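Local coordinates for peptidyl-tRNA hydrolase (Sulfolobus solfataricus, PDB 1XTY), which hydrolyses the ester bond of peptidyl-tRNAs, releasing the N-acylated amino acid or peptide from tRNA, and works as a homodimer of the PTH2 family, at the interface of chains A and B. Residues are numbered along the deposited sequence; one frame, centred on the assembly and turned at random. Chains: chain A/B, Peptidyl-tRNA hydrolase.

Contact 1 and contact 2 are adjoining patches of the homodimer interface, the centres of their C-alpha atoms about 9 Å apart. They share A:Gln54, B:His25 and B:Val28, so the loop ahead of strand 56-61 in chain A links them. Contact 2 straddles the two-fold, where equivalent alanines of the two helices 16-35 meet, with strand 56-61 at the flank; contact 1 continues along helix 16-35 of chain B, which there meets the end of helix 40-51 and A:Val31 of chain A's own helix 16-35. Because the dimer is symmetric, each contact has its twin with the chains exchanged, so helix 16-35 of either subunit takes part in both patches.

Contact 1: the interface of chains A and B. Residues chain A 31, 49-50, 53-54; chain B 25, 28-29, 32.
A:Gln54 sets its CG anti to the carbonyl carbon (chi1 -62°) and then runs out extended (chi2 174°), which carries its amide across the PTH2 dimer interface to helix 16-35 of chain B. There B:His25 has CG anti to the backbone N (chi1 -165°), while B:Thr29, one turn further on, holds OG1 beside its own backbone N, so ring and hydroxyl both face the incoming amide. The amide nitrogen NE2 of A:Gln54 donates to the hydroxyl OG1 of B:Thr29 at 3.2 Å, a fairly straight bond with the oxygen close to the amide plane. That hydroxyl spends its own hydrogen within the helix, on the carbonyl O of B:His25 3.0 Å away, reached from above the carbonyl plane; OG1 is thereby left as an acceptor for the glutamine. On the other arm of the amide, ND1 of B:His25 makes a weak, bent hydrogen bond of 3.3 Å to OE1 of A:Gln54, the amide and imidazole planes being steeply inclined to each other. OE1 also rests against CB of B:Val28 at 3.4 Å, the two side chains running antiparallel alongside each other. Behind the glutamine, A:Trp49 of helix 40-51 backs the loop: CA of A:Gln54 sits over one face of the indole, towards its rim. The tip of the same ring, CZ3, meets CG1 of B:Val28 head-on at 4.1 Å. A:Val31 touches that methyl through CG2, at a slant, and turns its CG1 to CG2 of B:Val32 at 4.1 Å. A:Leu50 closes this apolar row, its CD2 tip to tip with CG2 of B:Val32 at 4.2 Å.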
# COMPACT_ATOMS: atom_id res chain seq x y z
N VAL A 31 -9.05 -1.00 2.39
CA VAL A 31 -9.15 -1.05 3.84
C VAL A 31 -10.08 0.04 4.40
O VAL A 31 -10.95 -0.25 5.23
CB VAL A 31 -7.74 -0.95 4.48
CG1 VAL A 31 -7.84 -0.77 5.99
CG2 VAL A 31 -6.96 -2.22 4.17
N TRP A 49 -7.44 -10.84 8.10
CA TRP A 49 -6.34 -10.53 7.21
C TRP A 49 -5.22 -9.84 7.98
O TRP A 49 -4.04 -10.16 7.80
CB TRP A 49 -6.84 -9.62 6.09
CG TRP A 49 -5.81 -9.24 5.08
CD1 TRP A 49 -5.13 -10.07 4.23
CD2 TRP A 49 -5.38 -7.91 4.77
NE1 TRP A 49 -4.32 -9.33 3.40
CE2 TRP A 49 -4.45 -8.00 3.71
CE3 TRP A 49 -5.70 -6.64 5.28
CZ2 TRP A 49 -3.83 -6.88 3.15
CZ3 TRP A 49 -5.09 -5.52 4.73
CH2 TRP A 49 -4.16 -5.65 3.67
N LEU A 50 -5.58 -8.89 8.82
CA LEU A 50 -4.59 -8.17 9.61
C LEU A 50 -3.90 -9.14 10.57
O LEU A 50 -2.68 -9.08 10.75
CB LEU A 50 -5.26 -7.03 10.38
CG LEU A 50 -5.83 -5.91 9.48
CD1 LEU A 50 -6.71 -4.99 10.30
CD2 LEU A 50 -4.68 -5.13 8.84
N GLY A 53 -1.09 -11.19 9.00
CA GLY A 53 0.06 -10.51 8.44
C GLY A 53 -0.17 -9.79 7.13
O GLY A 53 0.79 -9.52 6.40
N GLN A 54 -1.42 -9.48 6.82
CA GLN A 54 -1.75 -8.75 5.59
C GLN A 54 -1.20 -9.36 4.30
O GLN A 54 -0.66 -8.65 3.45
CB GLN A 54 -1.24 -7.31 5.68
CG GLN A 54 -1.85 -6.48 6.78
CD GLN A 54 -1.17 -5.12 6.89
OE1 GLN A 54 -0.92 -4.45 5.88
NE2 GLN A 54 -0.89 -4.69 8.12
N HIS B 25 2.30 -2.60 2.66
CA HIS B 25 2.28 -3.09 4.03
C HIS B 25 2.51 -1.91 4.99
O HIS B 25 1.81 -1.78 5.99
CB HIS B 25 3.39 -4.14 4.22
CG HIS B 25 3.24 -4.96 5.46
ND1 HIS B 25 2.28 -4.71 6.42
CD2 HIS B 25 3.93 -6.04 5.90
CE1 HIS B 25 2.39 -5.60 7.39
NE2 HIS B 25 3.38 -6.41 7.10
N VAL B 28 -0.72 0.48 4.87
CA VAL B 28 -1.87 -0.06 5.58
C VAL B 28 -1.64 -0.10 7.09
O VAL B 28 -2.53 0.23 7.87
CB VAL B 28 -2.25 -1.48 5.08
CG1 VAL B 28 -3.31 -2.10 5.99
CG2 VAL B 28 -2.79 -1.39 3.66
N THR B 29 -0.44 -0.50 7.51
CA THR B 29 -0.13 -0.56 8.93
C THR B 29 -0.28 0.82 9.56
O THR B 29 -0.82 0.95 10.66
CB THR B 29 1.30 -1.11 9.16
OG1 THR B 29 1.32 -2.50 8.81
CG2 THR B 29 1.72 -0.95 10.62
N VAL B 32 -4.18 1.80 9.66
CA VAL B 32 -4.88 1.02 10.68
C VAL B 32 -4.47 1.46 12.09
O VAL B 32 -5.32 1.64 12.97
CB VAL B 32 -4.60 -0.51 10.50
CG1 VAL B 32 -5.17 -1.29 11.68
CG2 VAL B 32 -5.23 -0.99 9.19

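Contact 2: the interface of chains A and B. Residues chain A 20-21, 23-25, 27-28, 54, 56, 58; chain B 20-21, 23-25, 27-28, 56.
The side-chain amine nitrogen NZ of A:Lys56 is held within its own chain by a 3.0 Å hydrogen bond to the backbone carbonyl O of A:Gln54, nearly along the C=O axis. Across this helix-packed interface of the PTH2 dimer it also lies 3.5 Å from the carbonyl O of B:Ala21, a looser polar contact. Bends at chi3 (-118°) and chi4 (55°) fold the lysine back to that loop carbonyl and lay its CE 3.8 Å from CB of B:Ala24. An alanine here would remove the methylenes that cover B:Ala24 and the amine held by the A:Gln54 carbonyl, and would probably loosen both the loop and the packing against the partner helix. NZ lies 4.8 Å from ND1 of B:His25, so a charged lysine might disfavour protonation of that ring. In the twin contact, B:Lys56 instead stays extended through chi3 (-172°) and bends at chi4, its CE 3.7 Å from CB of A:Ala24. Between the lysines, small residues let the two helices 16-35 come close, with the CA atoms of A:Ala20 and B:Ala20 4.0 Å apart. Valines fit beside them: CG2 of B:Val23 packs on CB of A:Ala20, and CG2 of A:Val28, anti to its carbonyl carbon, meets CB of B:Ala27 at 3.8 Å. From strand 56-61, A:Ile58 points its terminal methyl CD1 at the partner helix, 3.6 Å from CB of B:Ala20 and also against B:Ala21.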
# COMPACT_ATOMS: atom_id res chain seq x y z
N ALA A 20 4.67 1.06 -6.88
CA ALA A 20 4.51 0.91 -5.44
C ALA A 20 3.45 1.87 -4.90
O ALA A 20 2.64 1.50 -4.06
CB ALA A 20 5.84 1.15 -4.74
N ALA A 21 3.46 3.11 -5.39
CA ALA A 21 2.49 4.09 -4.94
C ALA A 21 1.07 3.68 -5.33
O ALA A 21 0.14 3.78 -4.53
CB ALA A 21 2.82 5.47 -5.51
N VAL A 23 -0.12 0.61 -6.03
CA VAL A 23 -0.54 -0.58 -5.29
C VAL A 23 -0.90 -0.20 -3.85
O VAL A 23 -1.87 -0.71 -3.29
CB VAL A 23 0.58 -1.65 -5.31
CG1 VAL A 23 0.24 -2.79 -4.35
CG2 VAL A 23 0.73 -2.20 -6.72
N ALA A 24 -0.13 0.70 -3.26
CA ALA A 24 -0.40 1.15 -1.90
C ALA A 24 -1.73 1.91 -1.88
O ALA A 24 -2.47 1.85 -0.89
CB ALA A 24 0.74 2.05 -1.40
N HIS A 25 -2.01 2.62 -2.96
CA HIS A 25 -3.25 3.38 -3.09
C HIS A 25 -4.42 2.39 -3.13
O HIS A 25 -5.44 2.59 -2.46
CB HIS A 25 -3.22 4.20 -4.40
CG HIS A 25 -4.25 5.29 -4.47
ND1 HIS A 25 -5.37 5.31 -3.67
CD2 HIS A 25 -4.35 6.36 -5.29
CE1 HIS A 25 -6.12 6.36 -3.99
NE2 HIS A 25 -5.52 7.01 -4.97
N ALA A 27 -4.52 -0.67 -1.92
CA ALA A 27 -4.67 -1.31 -0.61
C ALA A 27 -5.33 -0.43 0.44
O ALA A 27 -6.22 -0.88 1.16
CB ALA A 27 -3.31 -1.80 -0.11
N VAL A 28 -4.90 0.83 0.53
CA VAL A 28 -5.47 1.74 1.51
C VAL A 28 -6.94 2.04 1.22
O VAL A 28 -7.77 2.05 2.13
CB VAL A 28 -4.67 3.06 1.58
CG1 VAL A 28 -5.38 4.07 2.48
CG2 VAL A 28 -3.27 2.79 2.10
N GLN A 54 -1.42 -9.48 6.82
CA GLN A 54 -1.75 -8.75 5.59
C GLN A 54 -1.20 -9.36 4.30
O GLN A 54 -0.66 -8.65 3.45
CB GLN A 54 -1.24 -7.31 5.68
CG GLN A 54 -1.85 -6.48 6.78
CD GLN A 54 -1.17 -5.12 6.89
OE1 GLN A 54 -0.92 -4.45 5.88
NE2 GLN A 54 -0.89 -4.69 8.12
N LYS A 56 -0.52 -10.39 0.69
CA LYS A 56 -0.92 -9.76 -0.57
C LYS A 56 -0.35 -10.50 -1.76
O LYS A 56 0.73 -11.07 -1.70
CB LYS A 56 -0.43 -8.31 -0.62
CG LYS A 56 -1.11 -7.37 0.35
CD LYS A 56 -0.47 -5.99 0.29
CE LYS A 56 0.14 -5.61 1.64
NZ LYS A 56 1.10 -6.64 2.13
N ILE A 58 0.43 -9.73 -5.73
CA ILE A 58 0.48 -8.70 -6.76
C ILE A 58 0.66 -9.35 -8.12
O ILE A 58 1.73 -9.85 -8.45
CB ILE A 58 1.62 -7.72 -6.49
CG1 ILE A 58 1.48 -7.15 -5.07
CG2 ILE A 58 1.60 -6.59 -7.52
CD1 ILE A 58 2.62 -6.26 -4.66
N ALA B 20 6.54 -3.29 -4.03
CA ALA B 20 5.16 -2.80 -3.98
C ALA B 20 4.43 -3.39 -2.78
O ALA B 20 3.68 -2.69 -2.10
CB ALA B 20 4.42 -3.16 -5.27
N ALA B 21 4.64 -4.67 -2.51
CA ALA B 21 3.98 -5.32 -1.39
C ALA B 21 4.45 -4.75 -0.06
O ALA B 21 3.65 -4.55 0.86
CB ALA B 21 4.24 -6.83 -1.43
N VAL B 23 5.70 -1.71 0.48
CA VAL B 23 5.22 -0.34 0.61
C VAL B 23 3.74 -0.34 1.02
O VAL B 23 3.34 0.45 1.87
CB VAL B 23 5.42 0.45 -0.71
CG1 VAL B 23 4.77 1.83 -0.60
CG2 VAL B 23 6.91 0.60 -1.00
N ALA B 24 2.95 -1.21 0.41
CA ALA B 24 1.53 -1.31 0.75
C ALA B 24 1.37 -1.77 2.20
O ALA B 24 0.42 -1.38 2.89
CB ALA B 24 0.82 -2.30 -0.20
N HIS B 25 2.30 -2.60 2.66
CA HIS B 25 2.28 -3.09 4.03
C HIS B 25 2.51 -1.91 4.99
O HIS B 25 1.81 -1.78 5.99
CB HIS B 25 3.39 -4.14 4.22
CG HIS B 25 3.24 -4.96 5.46
ND1 HIS B 25 2.28 -4.71 6.42
CD2 HIS B 25 3.93 -6.04 5.90
CE1 HIS B 25 2.39 -5.60 7.39
NE2 HIS B 25 3.38 -6.41 7.10
N ALA B 27 1.98 1.31 4.36
CA ALA B 27 0.86 2.24 4.28
C ALA B 27 -0.35 1.74 5.05
O ALA B 27 -0.96 2.50 5.81
CB ALA B 27 0.48 2.48 2.81
N VAL B 28 -0.72 0.48 4.87
CA VAL B 28 -1.87 -0.06 5.58
C VAL B 28 -1.64 -0.10 7.09
O VAL B 28 -2.53 0.23 7.87
CB VAL B 28 -2.25 -1.48 5.08
CG1 VAL B 28 -3.31 -2.10 5.99
CG2 VAL B 28 -2.79 -1.39 3.66
N LYS B 56 1.70 10.01 -1.65
CA LYS B 56 2.78 9.25 -1.03
C LYS B 56 4.11 9.54 -1.71
O LYS B 56 4.18 9.62 -2.94
CB LYS B 56 2.50 7.75 -1.11
CG LYS B 56 1.22 7.28 -0.46
CD LYS B 56 0.97 5.81 -0.76
CE LYS B 56 -0.40 5.35 -0.28
NZ LYS B 56 -1.51 6.06 -0.98